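Local coordinates for tRNA threonylcarbamoyladenosine biosynthesis protein TsaB (Pseudomonas aeruginosa, PDB 5BR9) that probably takes part, as a TsaB member of the KAE1/TsaD family, in making the threonylcarbamoyladenosine modification at position 37 of tRNA, at residues A[121-126]-A[131-136]; A[161-166]-A[181-186]; A[35-40]-A[48-53]; A[68-73]-A[81-86]. All coordinates share one frame; numbering follows the deposited sequence.

Contact 1 (A[121-126]-A[131-136]); sequences AAAIDA and VYWGCY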
loop_
_atom_site.group_PDB
_atom_site.type_symbol
_atom_site.label_atom_id
_atom_site.label_comp_id
_atom_site.label_asym_id
_atom_site.label_seq_id
_atom_site.Cartn_x
_atom_site.Cartn_y
_atom_site.Cartn_z
ATOM N N ALA A 121 24.928 -5.433 15.399
ATOM C CA ALA A 121 24.945 -5.624 13.960
ATOM C C ALA A 121 23.588 -6.236 13.573
ATOM O O ALA A 121 23.293 -7.373 13.913
ATOM C CB ALA A 121 26.126 -6.521 13.535
ATOM N N ALA A 122 22.745 -5.449 12.921
ATOM C CA ALA A 122 21.438 -5.919 12.493
ATOM C C ALA A 122 21.528 -6.511 11.090
ATOM O O ALA A 122 22.134 -5.927 10.200
ATOM C CB ALA A 122 20.432 -4.792 12.547
ATOM N N ALA A 123 20.947 -7.687 10.910
ATOM C CA ALA A 123 20.933 -8.341 9.613
ATOM C C ALA A 123 19.571 -8.950 9.366
ATOM O O ALA A 123 19.086 -9.732 10.179
ATOM C CB ALA A 123 22.032 -9.431 9.519
ATOM N N ILE A 124 18.971 -8.579 8.239
ATOM C CA ILE A 124 17.663 -9.070 7.824
ATOM C C ILE A 124 17.819 -9.797 6.502
ATOM O O ILE A 124 18.426 -9.276 5.565
ATOM C CB ILE A 124 16.639 -7.912 7.710
ATOM C CG1 ILE A 124 16.364 -7.304 9.092
ATOM C CG2 ILE A 124 15.360 -8.399 7.044
ATOM C CD1 ILE A 124 15.505 -6.042 9.054
ATOM N N ASP A 125 17.247 -10.987 6.416
ATOM C CA ASP A 125 17.358 -11.791 5.220
ATOM C C ASP A 125 16.794 -11.016 4.044
ATOM O O ASP A 125 15.743 -10.412 4.148
ATOM C CB ASP A 125 16.602 -13.111 5.353
ATOM C CG ASP A 125 16.951 -14.080 4.244
ATOM O OD1 ASP A 125 16.194 -15.034 3.999
ATOM O OD2 ASP A 125 17.971 -13.854 3.573
ATOM N N ALA A 126 17.541 -10.982 2.950
ATOM C CA ALA A 126 17.065 -10.386 1.706
ATOM C C ALA A 126 16.835 -11.508 0.720
ATOM O O ALA A 126 17.189 -12.661 0.978
ATOM C CB ALA A 126 18.070 -9.371 1.153
ATOM N N VAL A 131 21.858 -10.442 2.322
ATOM C CA VAL A 131 21.235 -9.923 3.524
ATOM C C VAL A 131 21.307 -8.416 3.553
ATOM O O VAL A 131 22.286 -7.815 3.102
ATOM C CB VAL A 131 21.885 -10.514 4.815
ATOM C CG1 VAL A 131 21.692 -12.017 4.899
ATOM C CG2 VAL A 131 23.380 -10.182 4.853
ATOM N N TYR A 132 20.284 -7.811 4.147
ATOM C CA TYR A 132 20.334 -6.425 4.520
ATOM C C TYR A 132 21.145 -6.309 5.800
ATOM O O TYR A 132 21.016 -7.150 6.691
ATOM C CB TYR A 132 18.930 -5.882 4.715
ATOM C CG TYR A 132 18.068 -5.896 3.472
ATOM C CD1 TYR A 132 18.317 -5.024 2.414
ATOM C CD2 TYR A 132 17.021 -6.797 3.342
ATOM C CE1 TYR A 132 17.519 -5.027 1.273
ATOM C CE2 TYR A 132 16.223 -6.808 2.204
ATOM C CZ TYR A 132 16.480 -5.928 1.168
ATOM O OH TYR A 132 15.679 -5.944 0.039
ATOM N N TRP A 133 21.988 -5.276 5.875
ATOM C CA TRP A 133 23.015 -5.159 6.906
ATOM C C TRP A 133 23.189 -3.725 7.396
ATOM O O TRP A 133 23.324 -2.819 6.590
ATOM C CB TRP A 133 24.335 -5.690 6.351
ATOM C CG TRP A 133 25.521 -5.565 7.256
ATOM C CD1 TRP A 133 26.469 -4.566 7.246
ATOM C CD2 TRP A 133 25.915 -6.477 8.276
ATOM N NE1 TRP A 133 27.432 -4.819 8.191
ATOM C CE2 TRP A 133 27.112 -5.976 8.848
ATOM C CE3 TRP A 133 25.378 -7.678 8.765
ATOM C CZ2 TRP A 133 27.774 -6.629 9.886
ATOM C CZ3 TRP A 133 26.032 -8.325 9.802
ATOM C CH2 TRP A 133 27.223 -7.801 10.345
ATOM N N GLY A 134 23.191 -3.532 8.716
ATOM C CA GLY A 134 23.385 -2.220 9.319
ATOM C C GLY A 134 23.849 -2.344 10.760
ATOM O O GLY A 134 23.280 -3.103 11.551
ATOM N N CYS A 135 24.917 -1.629 11.093
ATOM C CA CYS A 135 25.476 -1.682 12.425
ATOM C C CYS A 135 25.115 -0.422 13.188
ATOM O O CYS A 135 25.164 0.686 12.645
ATOM C CB CYS A 135 26.991 -1.874 12.376
ATOM S SG CYS A 135 27.513 -3.463 11.704
ATOM N N TYR A 136 24.763 -0.609 14.457
ATOM C CA TYR A 136 24.196 0.453 15.267
ATOM C C TYR A 136 24.895 0.521 16.614
ATOM O O TYR A 136 25.344 -0.502 17.131
ATOM C CB TYR A 136 22.676 0.226 15.446
ATOM C CG TYR A 136 21.891 0.546 14.193
ATOM C CD1 TYR A 136 21.225 1.758 14.071
ATOM C CD2 TYR A 136 21.840 -0.352 13.114
ATOM C CE1 TYR A 136 20.515 2.085 12.922
ATOM C CE2 TYR A 136 21.118 -0.035 11.937
ATOM C CZ TYR A 136 20.457 1.191 11.861
ATOM O OH TYR A 136 19.766 1.560 10.731
#
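Ala122 faces Gly134, and Ile124 faces Tyr132, in two hydrogen-bonded pairs of an antiparallel arrangement. Each pair closes a ring of two backbone bonds: Ala122 N gives to Gly134 O at 2.8 Å and Gly134 N returns to Ala122 O at 3.0 Å, while Ile124 N to Tyr132 O and Tyr132 N to Ile124 O repeat the pattern two residues on. Between them, at the non-hydrogen-bonded pair Ala123-Trp133, the alpha carbons add CH...O contacts, Ala123 CA lying 3.2 Å from Tyr132 O. The two strands form a beta hairpin, 119-125 with 131-139, within the second five-stranded sheet of the ASKHA (actin-like ATPase) fold, whose neighbouring strand 168-171 continues hydrogen bonding from Ala121 and Ala123. Apolar contacts fill the face that carries Ala121, Ala123, Trp133 and Cys135. With CG anti to the backbone N (chi1 176°), the Trp133 indole reaches across the alanines: CH2 meets Ala121 CB at 3.6 Å, and Ala123 CB sits at the edge of the ring system, 3.9 Å from CE3. Cys135 SG touches Ala121 CB at 3.8 Å. Trp133 NE1 is bound to Ala158 O. The opposite face carries Ala122 and Ile124 against helix 103-115. At the turn end Ala126 CB makes a CH-pi contact over one face of the Tyr132 ring, 3.7 Å from its centroid and displaced toward the CE2 rim.

Contact 2 (A[161-166]-A[181-186]); sequences WDAAAA and MPQRPV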
loop_
_atom_site.group_PDB
_atom_site.type_symbol
_atom_site.label_atom_id
_atom_site.label_comp_id
_atom_site.label_asym_id
_atom_site.label_seq_id
_atom_site.Cartn_x
_atom_site.Cartn_y
_atom_site.Cartn_z
ATOM N N TRP A 161 33.493 -1.488 14.302
ATOM C CA TRP A 161 34.304 -1.578 15.516
ATOM C C TRP A 161 35.186 -2.814 15.454
ATOM O O TRP A 161 35.034 -3.633 14.545
ATOM C CB TRP A 161 33.409 -1.629 16.758
ATOM C CG TRP A 161 32.294 -2.594 16.613
ATOM C CD1 TRP A 161 32.386 -3.957 16.612
ATOM C CD2 TRP A 161 30.906 -2.283 16.415
ATOM N NE1 TRP A 161 31.138 -4.514 16.427
ATOM C CE2 TRP A 161 30.214 -3.510 16.310
ATOM C CE3 TRP A 161 30.183 -1.091 16.325
ATOM C CZ2 TRP A 161 28.834 -3.576 16.120
ATOM C CZ3 TRP A 161 28.806 -1.160 16.128
ATOM C CH2 TRP A 161 28.149 -2.395 16.030
ATOM N N ASP A 162 36.081 -2.967 16.429
ATOM C CA ASP A 162 36.918 -4.164 16.503
ATOM C C ASP A 162 36.052 -5.420 16.606
ATOM O O ASP A 162 35.227 -5.544 17.514
ATOM C CB ASP A 162 37.881 -4.071 17.688
ATOM C CG ASP A 162 38.655 -5.361 17.929
ATOM O OD1 ASP A 162 39.110 -5.571 19.074
ATOM O OD2 ASP A 162 38.816 -6.159 16.984
ATOM N N ALA A 163 36.249 -6.353 15.682
ATOM C CA ALA A 163 35.374 -7.525 15.600
ATOM C C ALA A 163 35.591 -8.467 16.770
ATOM O O ALA A 163 34.642 -9.067 17.283
ATOM C CB ALA A 163 35.583 -8.268 14.281
ATOM N N ALA A 164 36.842 -8.583 17.197
ATOM C CA ALA A 164 37.195 -9.460 18.306
ATOM C C ALA A 164 36.593 -9.000 19.635
ATOM O O ALA A 164 36.618 -9.745 20.601
ATOM C CB ALA A 164 38.715 -9.568 18.428
ATOM N N ALA A 165 36.057 -7.784 19.695
ATOM C CA ALA A 165 35.415 -7.313 20.924
ATOM C C ALA A 165 34.145 -8.126 21.201
ATOM O O ALA A 165 33.375 -8.414 20.303
ATOM C CB ALA A 165 35.096 -5.828 20.836
ATOM N N ALA A 166 33.939 -8.491 22.456
ATOM C CA ALA A 166 32.896 -9.436 22.817
ATOM C C ALA A 166 31.595 -8.753 23.262
ATOM O O ALA A 166 30.727 -9.391 23.864
ATOM C CB ALA A 166 33.415 -10.363 23.921
ATOM N N MET A 181 29.720 -15.547 7.160
ATOM C CA MET A 181 30.209 -14.190 7.410
ATOM C C MET A 181 31.691 -14.206 7.825
ATOM O O MET A 181 32.165 -15.194 8.380
ATOM C CB MET A 181 29.348 -13.523 8.496
ATOM C CG MET A 181 27.890 -13.378 8.106
ATOM S SD MET A 181 26.909 -12.650 9.428
ATOM C CE MET A 181 25.344 -12.281 8.606
ATOM N N PRO A 182 32.427 -13.110 7.565
ATOM C CA PRO A 182 33.855 -13.089 7.928
ATOM C C PRO A 182 34.128 -12.886 9.422
ATOM O O PRO A 182 35.275 -13.012 9.833
ATOM C CB PRO A 182 34.406 -11.906 7.125
ATOM C CG PRO A 182 33.234 -11.008 6.950
ATOM C CD PRO A 182 32.022 -11.891 6.842
ATOM N N GLN A 183 33.106 -12.549 10.206
ATOM C CA GLN A 183 33.228 -12.549 11.662
ATOM C C GLN A 183 31.871 -12.867 12.272
ATOM O O GLN A 183 30.855 -12.832 11.576
ATOM C CB GLN A 183 33.753 -11.200 12.185
ATOM C CG GLN A 183 32.806 -10.027 11.975
ATOM C CD GLN A 183 32.841 -9.463 10.564
ATOM O OE1 GLN A 183 33.912 -9.191 10.029
ATOM N NE2 GLN A 183 31.664 -9.268 9.962
ATOM N N ARG A 184 31.853 -13.208 13.557
ATOM C CA ARG A 184 30.593 -13.403 14.261
ATOM C C ARG A 184 30.713 -12.956 15.715
ATOM O O ARG A 184 31.791 -13.024 16.305
ATOM C CB ARG A 184 30.142 -14.864 14.182
ATOM C CG ARG A 184 31.014 -15.874 14.906
ATOM C CD ARG A 184 30.138 -17.018 15.425
ATOM N NE ARG A 184 29.252 -16.567 16.498
ATOM C CZ ARG A 184 28.148 -17.199 16.880
ATOM N NH1 ARG A 184 27.770 -18.312 16.269
ATOM N NH2 ARG A 184 27.414 -16.707 17.868
ATOM N N PRO A 185 29.605 -12.473 16.292
ATOM C CA PRO A 185 29.613 -12.026 17.688
ATOM C C PRO A 185 29.604 -13.191 18.669
ATOM O O PRO A 185 29.336 -14.329 18.276
ATOM C CB PRO A 185 28.302 -11.234 17.806
ATOM C CG PRO A 185 27.381 -11.950 16.856
ATOM C CD PRO A 185 28.267 -12.343 15.685
ATOM N N VAL A 186 29.875 -12.904 19.935
ATOM C CA VAL A 186 29.772 -13.924 20.971
ATOM C C VAL A 186 28.331 -14.427 21.037
ATOM O O VAL A 186 28.092 -15.623 21.142
ATOM C CB VAL A 186 30.235 -13.382 22.340
ATOM C CG1 VAL A 186 29.939 -14.389 23.431
ATOM C CG2 VAL A 186 31.733 -13.095 22.314
HETATM O O HOH W 1 30.568 -9.950 20.354
#
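Residues 163-166 and 183-186 run almost parallel, their end-to-end directions only 6° apart, with Ala163 CA 6.7 Å from Gln183 CA and Ala166 CA 5.8 Å from Val186 CA. The first of these loops is shaped by a type I turn from Asp162 to Ala165, reinforced by an Asx turn in which Asp162 OD2 accepts from Ala164 N at 3.1 Å, the donor standing above the carboxylate plane. Two small apolar touches join the loops. The Ala163 methyl rests on the aliphatic part of Gln183, its CB 4.0 Å from CG; the bend of that side chain at chi2 (-80°) leads on to the amide, whose NE2 is bound to Val157 O. Further along, Val186 turns its CG2 branch to Ala166 CB at 3.6 Å. A water spans the gap beside this pair, donating to Ala165 O at 3.2 Å and accepting from Val186 N at 3.1 Å. These loops precede and follow strand 168-171, and Trp168 touches Gln183 and Pro185. Two small aliphatic touches and one water-bridged link thus make a light surface contact between connections of the second sheet.

Contact 3 (A[35-40]-A[48-53]); sequences HYEVIP and LPMVRD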
loop_
_atom_site.group_PDB
_atom_site.type_symbol
_atom_site.label_atom_id
_atom_site.label_comp_id
_atom_site.label_asym_id
_atom_site.label_seq_id
_atom_site.Cartn_x
_atom_site.Cartn_y
_atom_site.Cartn_z
ATOM N N HIS A 35 1.053 -3.227 21.069
ATOM C CA HIS A 35 0.502 -4.559 20.877
ATOM C C HIS A 35 1.148 -5.212 19.659
ATOM O O HIS A 35 1.484 -4.553 18.672
ATOM C CB HIS A 35 -1.024 -4.509 20.755
ATOM C CG HIS A 35 -1.718 -4.234 22.059
ATOM N ND1 HIS A 35 -1.822 -5.176 23.062
ATOM C CD2 HIS A 35 -2.318 -3.115 22.531
ATOM C CE1 HIS A 35 -2.465 -4.651 24.089
ATOM N NE2 HIS A 35 -2.771 -3.401 23.794
ATOM N N TYR A 36 1.340 -6.520 19.763
ATOM C CA TYR A 36 2.174 -7.269 18.839
ATOM C C TYR A 36 1.520 -8.627 18.536
ATOM O O TYR A 36 1.138 -9.349 19.449
ATOM C CB TYR A 36 3.568 -7.417 19.476
ATOM C CG TYR A 36 4.651 -8.187 18.741
ATOM C CD1 TYR A 36 5.672 -7.515 18.064
ATOM C CD2 TYR A 36 4.705 -9.577 18.791
ATOM C CE1 TYR A 36 6.698 -8.210 17.420
ATOM C CE2 TYR A 36 5.726 -10.283 18.143
ATOM C CZ TYR A 36 6.719 -9.598 17.462
ATOM O OH TYR A 36 7.732 -10.298 16.833
ATOM N N GLU A 37 1.366 -8.958 17.255
ATOM C CA GLU A 37 0.799 -10.253 16.867
ATOM C C GLU A 37 1.566 -10.872 15.698
ATOM O O GLU A 37 1.950 -10.165 14.771
ATOM C CB GLU A 37 -0.672 -10.111 16.475
ATOM C CG GLU A 37 -1.617 -9.812 17.619
ATOM C CD GLU A 37 -3.058 -9.642 17.154
ATOM O OE1 GLU A 37 -3.412 -10.129 16.054
ATOM O OE2 GLU A 37 -3.834 -9.004 17.892
ATOM N N VAL A 38 1.778 -12.187 15.729
ATOM C CA VAL A 38 2.294 -12.860 14.543
ATOM C C VAL A 38 1.099 -13.346 13.728
ATOM O O VAL A 38 0.309 -14.164 14.190
ATOM C CB VAL A 38 3.285 -14.013 14.887
ATOM C CG1 VAL A 38 4.536 -13.456 15.560
ATOM C CG2 VAL A 38 2.648 -15.056 15.761
ATOM N N ILE A 39 0.952 -12.798 12.523
ATOM C CA ILE A 39 -0.173 -13.123 11.653
ATOM C C ILE A 39 0.240 -12.999 10.192
ATOM O O ILE A 39 0.094 -11.934 9.583
ATOM C CB ILE A 39 -1.406 -12.228 11.948
ATOM C CG1 ILE A 39 -0.987 -10.781 12.246
ATOM C CG2 ILE A 39 -2.250 -12.806 13.079
ATOM C CD1 ILE A 39 -1.555 -9.774 11.265
ATOM N N PRO A 40 0.758 -14.098 9.626
ATOM C CA PRO A 40 1.204 -14.154 8.231
ATOM C C PRO A 40 0.079 -13.886 7.236
ATOM O O PRO A 40 -0.982 -14.502 7.350
ATOM C CB PRO A 40 1.714 -15.596 8.079
ATOM C CG PRO A 40 1.977 -16.072 9.475
ATOM C CD PRO A 40 0.962 -15.376 10.328
ATOM N N LEU A 48 -5.409 -2.009 10.710
ATOM C CA LEU A 48 -6.284 -0.938 11.179
ATOM C C LEU A 48 -7.124 -1.326 12.406
ATOM O O LEU A 48 -7.365 -0.489 13.263
ATOM C CB LEU A 48 -7.185 -0.452 10.050
ATOM C CG LEU A 48 -6.375 0.306 8.987
ATOM C CD1 LEU A 48 -7.295 0.819 7.875
ATOM C CD2 LEU A 48 -5.530 1.437 9.589
ATOM N N PRO A 49 -7.611 -2.572 12.484
ATOM C CA PRO A 49 -8.264 -2.870 13.767
ATOM C C PRO A 49 -7.293 -2.853 14.962
ATOM O O PRO A 49 -7.699 -2.495 16.073
ATOM C CB PRO A 49 -8.855 -4.273 13.551
ATOM C CG PRO A 49 -9.027 -4.388 12.063
ATOM C CD PRO A 49 -7.895 -3.596 11.460
ATOM N N MET A 50 -6.037 -3.236 14.756
ATOM C CA MET A 50 -5.076 -3.153 15.855
ATOM C C MET A 50 -4.911 -1.701 16.302
ATOM O O MET A 50 -4.799 -1.422 17.497
ATOM C CB MET A 50 -3.730 -3.749 15.466
ATOM C CG MET A 50 -3.696 -5.268 15.535
ATOM S SD MET A 50 -2.052 -5.950 15.213
ATOM C CE MET A 50 -1.117 -5.061 16.432
ATOM N N VAL A 51 -4.923 -0.786 15.336
ATOM C CA VAL A 51 -4.794 0.636 15.617
ATOM C C VAL A 51 -6.004 1.158 16.374
ATOM O O VAL A 51 -5.854 1.869 17.384
ATOM C CB VAL A 51 -4.573 1.434 14.326
ATOM C CG1 VAL A 51 -4.681 2.941 14.600
ATOM C CG2 VAL A 51 -3.190 1.097 13.739
ATOM N N ARG A 52 -7.201 0.798 15.902
ATOM C CA ARG A 52 -8.428 1.234 16.555
ATOM C C ARG A 52 -8.406 0.770 18.013
ATOM O O ARG A 52 -8.661 1.557 18.926
ATOM C CB ARG A 52 -9.657 0.699 15.800
ATOM C CG ARG A 52 -11.032 0.930 16.442
ATOM C CD ARG A 52 -11.253 2.361 16.947
ATOM N NE ARG A 52 -10.920 3.401 15.975
ATOM C CZ ARG A 52 -10.698 4.666 16.312
ATOM N NH1 ARG A 52 -10.774 5.013 17.585
ATOM N NH2 ARG A 52 -10.394 5.572 15.391
ATOM N N ASP A 53 -8.076 -0.502 18.222
ATOM C CA ASP A 53 -8.057 -1.084 19.568
ATOM C C ASP A 53 -7.052 -0.395 20.486
ATOM O O ASP A 53 -7.331 -0.172 21.668
ATOM C CB ASP A 53 -7.741 -2.583 19.512
ATOM C CG ASP A 53 -8.897 -3.417 18.971
ATOM O OD1 ASP A 53 -10.012 -2.876 18.773
ATOM O OD2 ASP A 53 -8.676 -4.623 18.730
#
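Within helix segment 48-53, which presents Met50 to His35 and Glu37, the shorter backbone bond is Arg52 N to Leu48 O, 2.9 Å. Asp53 N to Pro49 O continues the helical pattern at 3.0 Å. Across the gap the meeting depends on a single side chain. Met50 leaves the helix extended through chi2 and then bends at chi3 (55°), which folds its methyl down onto the strand backbone: CE comes 3.5 Å from His35 O, a van der Waals approach to a carbonyl. Met50 SD lies 4.3 Å from Glu37 CD, the carboxylate carbon. Glu37 and Asp53 come within 6.6 Å through OE2 and OD2, and their like charges may weigh slightly against one another, although Glu37 OE1 also has a weak, long ion pair with Arg46. Strand 35-38 and helix segment 48-53 run roughly antiparallel, at 155°, with axes 10.1 Å apart. Strand 31-38 is one of the two outermost strands of the first sheet within this chain, bonded to strand 21-28, whose Val24 also packs on Met50. Helix 43-58 covers one side of this edge, while Tyr36, on the other, stacks with His195; the helix meets Phe92 of the second subunit through Leu48 and Val51.

Contact 4 (A[68-73]-A[81-86]); sequences IAFGRG and RIAIGV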
loop_
_atom_site.group_PDB
_atom_site.type_symbol
_atom_site.label_atom_id
_atom_site.label_comp_id
_atom_site.label_asym_id
_atom_site.label_seq_id
_atom_site.Cartn_x
_atom_site.Cartn_y
_atom_site.Cartn_z
ATOM N N ILE A 68 2.956 10.155 12.489
ATOM C CA ILE A 68 2.842 8.698 12.343
ATOM C C ILE A 68 4.155 8.121 11.864
ATOM O O ILE A 68 4.696 8.558 10.844
ATOM C CB ILE A 68 1.712 8.314 11.384
ATOM C CG1 ILE A 68 0.406 9.013 11.785
ATOM C CG2 ILE A 68 1.527 6.817 11.398
ATOM C CD1 ILE A 68 -0.697 8.861 10.779
ATOM N N ALA A 69 4.686 7.169 12.626
ATOM C CA ALA A 69 5.934 6.506 12.286
ATOM C C ALA A 69 5.691 5.092 11.789
ATOM O O ALA A 69 4.761 4.429 12.242
ATOM C CB ALA A 69 6.851 6.484 13.487
ATOM N N PHE A 70 6.537 4.622 10.874
ATOM C CA PHE A 70 6.411 3.260 10.370
ATOM C C PHE A 70 7.782 2.688 9.984
ATOM O O PHE A 70 8.689 3.441 9.635
ATOM C CB PHE A 70 5.476 3.207 9.156
ATOM C CG PHE A 70 6.010 3.918 7.949
ATOM C CD1 PHE A 70 6.604 3.202 6.909
ATOM C CD2 PHE A 70 5.930 5.296 7.848
ATOM C CE1 PHE A 70 7.105 3.859 5.796
ATOM C CE2 PHE A 70 6.430 5.957 6.731
ATOM C CZ PHE A 70 7.017 5.248 5.716
ATOM N N GLY A 71 7.918 1.364 10.033
ATOM C CA GLY A 71 9.099 0.717 9.523
ATOM C C GLY A 71 9.093 0.706 8.000
ATOM O O GLY A 71 8.186 0.154 7.387
ATOM N N ARG A 72 10.100 1.313 7.380
ATOM C CA ARG A 72 10.124 1.435 5.922
ATOM C C ARG A 72 10.891 0.288 5.268
ATOM O O ARG A 72 11.297 0.378 4.114
ATOM C CB ARG A 72 10.730 2.783 5.513
ATOM C CG ARG A 72 12.070 3.116 6.182
ATOM C CD ARG A 72 13.268 2.608 5.387
ATOM N NE ARG A 72 14.503 3.278 5.787
ATOM C CZ ARG A 72 15.696 2.688 5.829
ATOM N NH1 ARG A 72 15.812 1.404 5.515
ATOM N NH2 ARG A 72 16.772 3.380 6.197
ATOM N N GLY A 73 11.080 -0.794 6.007
ATOM C CA GLY A 73 11.890 -1.891 5.531
ATOM C C GLY A 73 13.324 -1.696 6.001
ATOM O O GLY A 73 13.617 -0.747 6.736
ATOM N N ARG A 81 4.946 -2.276 1.787
ATOM C CA ARG A 81 4.101 -1.485 0.893
ATOM C C ARG A 81 2.749 -1.164 1.510
ATOM O O ARG A 81 2.226 -0.070 1.324
ATOM C CB ARG A 81 3.919 -2.204 -0.441
ATOM C CG ARG A 81 5.125 -2.024 -1.339
ATOM C CD ARG A 81 5.280 -3.095 -2.395
ATOM N NE ARG A 81 6.693 -3.217 -2.754
ATOM C CZ ARG A 81 7.328 -2.409 -3.601
ATOM N NH1 ARG A 81 8.618 -2.595 -3.850
ATOM N NH2 ARG A 81 6.673 -1.417 -4.202
ATOM N N ILE A 82 2.194 -2.113 2.252
ATOM C CA ILE A 82 0.969 -1.871 2.999
ATOM C C ILE A 82 1.170 -0.756 4.030
ATOM O O ILE A 82 0.371 0.181 4.104
ATOM C CB ILE A 82 0.481 -3.163 3.671
ATOM C CG1 ILE A 82 -0.006 -4.159 2.619
ATOM C CG2 ILE A 82 -0.624 -2.875 4.676
ATOM C CD1 ILE A 82 0.026 -5.610 3.111
ATOM N N ALA A 83 2.229 -0.857 4.828
ATOM C CA ALA A 83 2.512 0.183 5.814
ATOM C C ALA A 83 2.628 1.538 5.131
ATOM O O ALA A 83 2.019 2.509 5.582
ATOM C CB ALA A 83 3.797 -0.132 6.605
ATOM N N ILE A 84 3.381 1.597 4.031
ATOM C CA ILE A 84 3.598 2.860 3.335
ATOM C C ILE A 84 2.269 3.531 2.944
ATOM O O ILE A 84 2.023 4.696 3.297
ATOM C CB ILE A 84 4.496 2.660 2.114
ATOM C CG1 ILE A 84 5.920 2.357 2.567
ATOM C CG2 ILE A 84 4.469 3.894 1.226
ATOM C CD1 ILE A 84 6.862 1.943 1.452
ATOM N N GLY A 85 1.409 2.797 2.239
ATOM C CA GLY A 85 0.126 3.329 1.809
ATOM C C GLY A 85 -0.807 3.769 2.924
ATOM O O GLY A 85 -1.340 4.890 2.922
ATOM N N VAL A 86 -0.998 2.894 3.897
ATOM C CA VAL A 86 -1.909 3.186 4.986
ATOM C C VAL A 86 -1.443 4.417 5.776
ATOM O O VAL A 86 -2.238 5.311 6.072
ATOM C CB VAL A 86 -2.070 1.950 5.897
ATOM C CG1 VAL A 86 -2.840 2.304 7.168
ATOM C CG2 VAL A 86 -2.766 0.825 5.125
#
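Phe70 and Ile84 make the closest approach between strand and helix, Phe70 CE1 lying 3.8 Å from Ile84 CG1. The two side chains cross obliquely. Ala83, one residue earlier on the helix, supplies a looser second touch, its CB 4.4 Å from Phe70 CD1, and the same methyl lies 4.5 Å from Gly71 O. The CB bond of Phe70 points to the helix, and its first torsion, with CG between the backbone N and the carbonyl carbon (chi1 67°), sets CE1 beside Ile84 CG1. Ile84 meets it with CG1, placed beside its own backbone N. The touching residues are all buried, and the side chains that meet are apolar. Around them Val87 of the same helix, together with Val98 and Ala100 of the next strand, packs on Phe70, and Thr17 touches Ala83. Further along the segment, Arg72 NH1 forms a salt bridge with Glu149 and Gly73 N is hydrogen-bonded to Asp103 OD1. Helix segment 81-86 runs nearly antiparallel to strand 68-71, the axes of the two short segments approaching to 8.5 Å at 166°. Strand 67-71, helix 77-94 and strand 98-101 make up a beta-alpha-beta unit, with strand 67-71 inside the first sheet between 12-16 and 98-101; the same helix also meets the second subunit, Ile84 packing on Ile82 of that chain.

Along the chain the contacts follow in series: 3, 4, 1, then 2. Contacts 3 and 4 belong to the first five-stranded sheet and its helices; their centres are 14 Å apart, they touch through Leu48 CD2 and Val86 CG1 (3.7 Å), and both reach the second subunit. Contact 1 lies in the second sheet and contact 2 in the loops on either side of its strand 168-171, centres also 14 Å apart; Trp161 packs on Cys135 and Tyr136. Both sheets have strand order 3-2-1-4-5, as expected of the duplicated ASKHA fold. Contacts 2 and 3 lie farthest apart, about 36 Å between centres. Glu149 connects the halves, binding Arg72 of contact 4 and Tyr136 of contact 1.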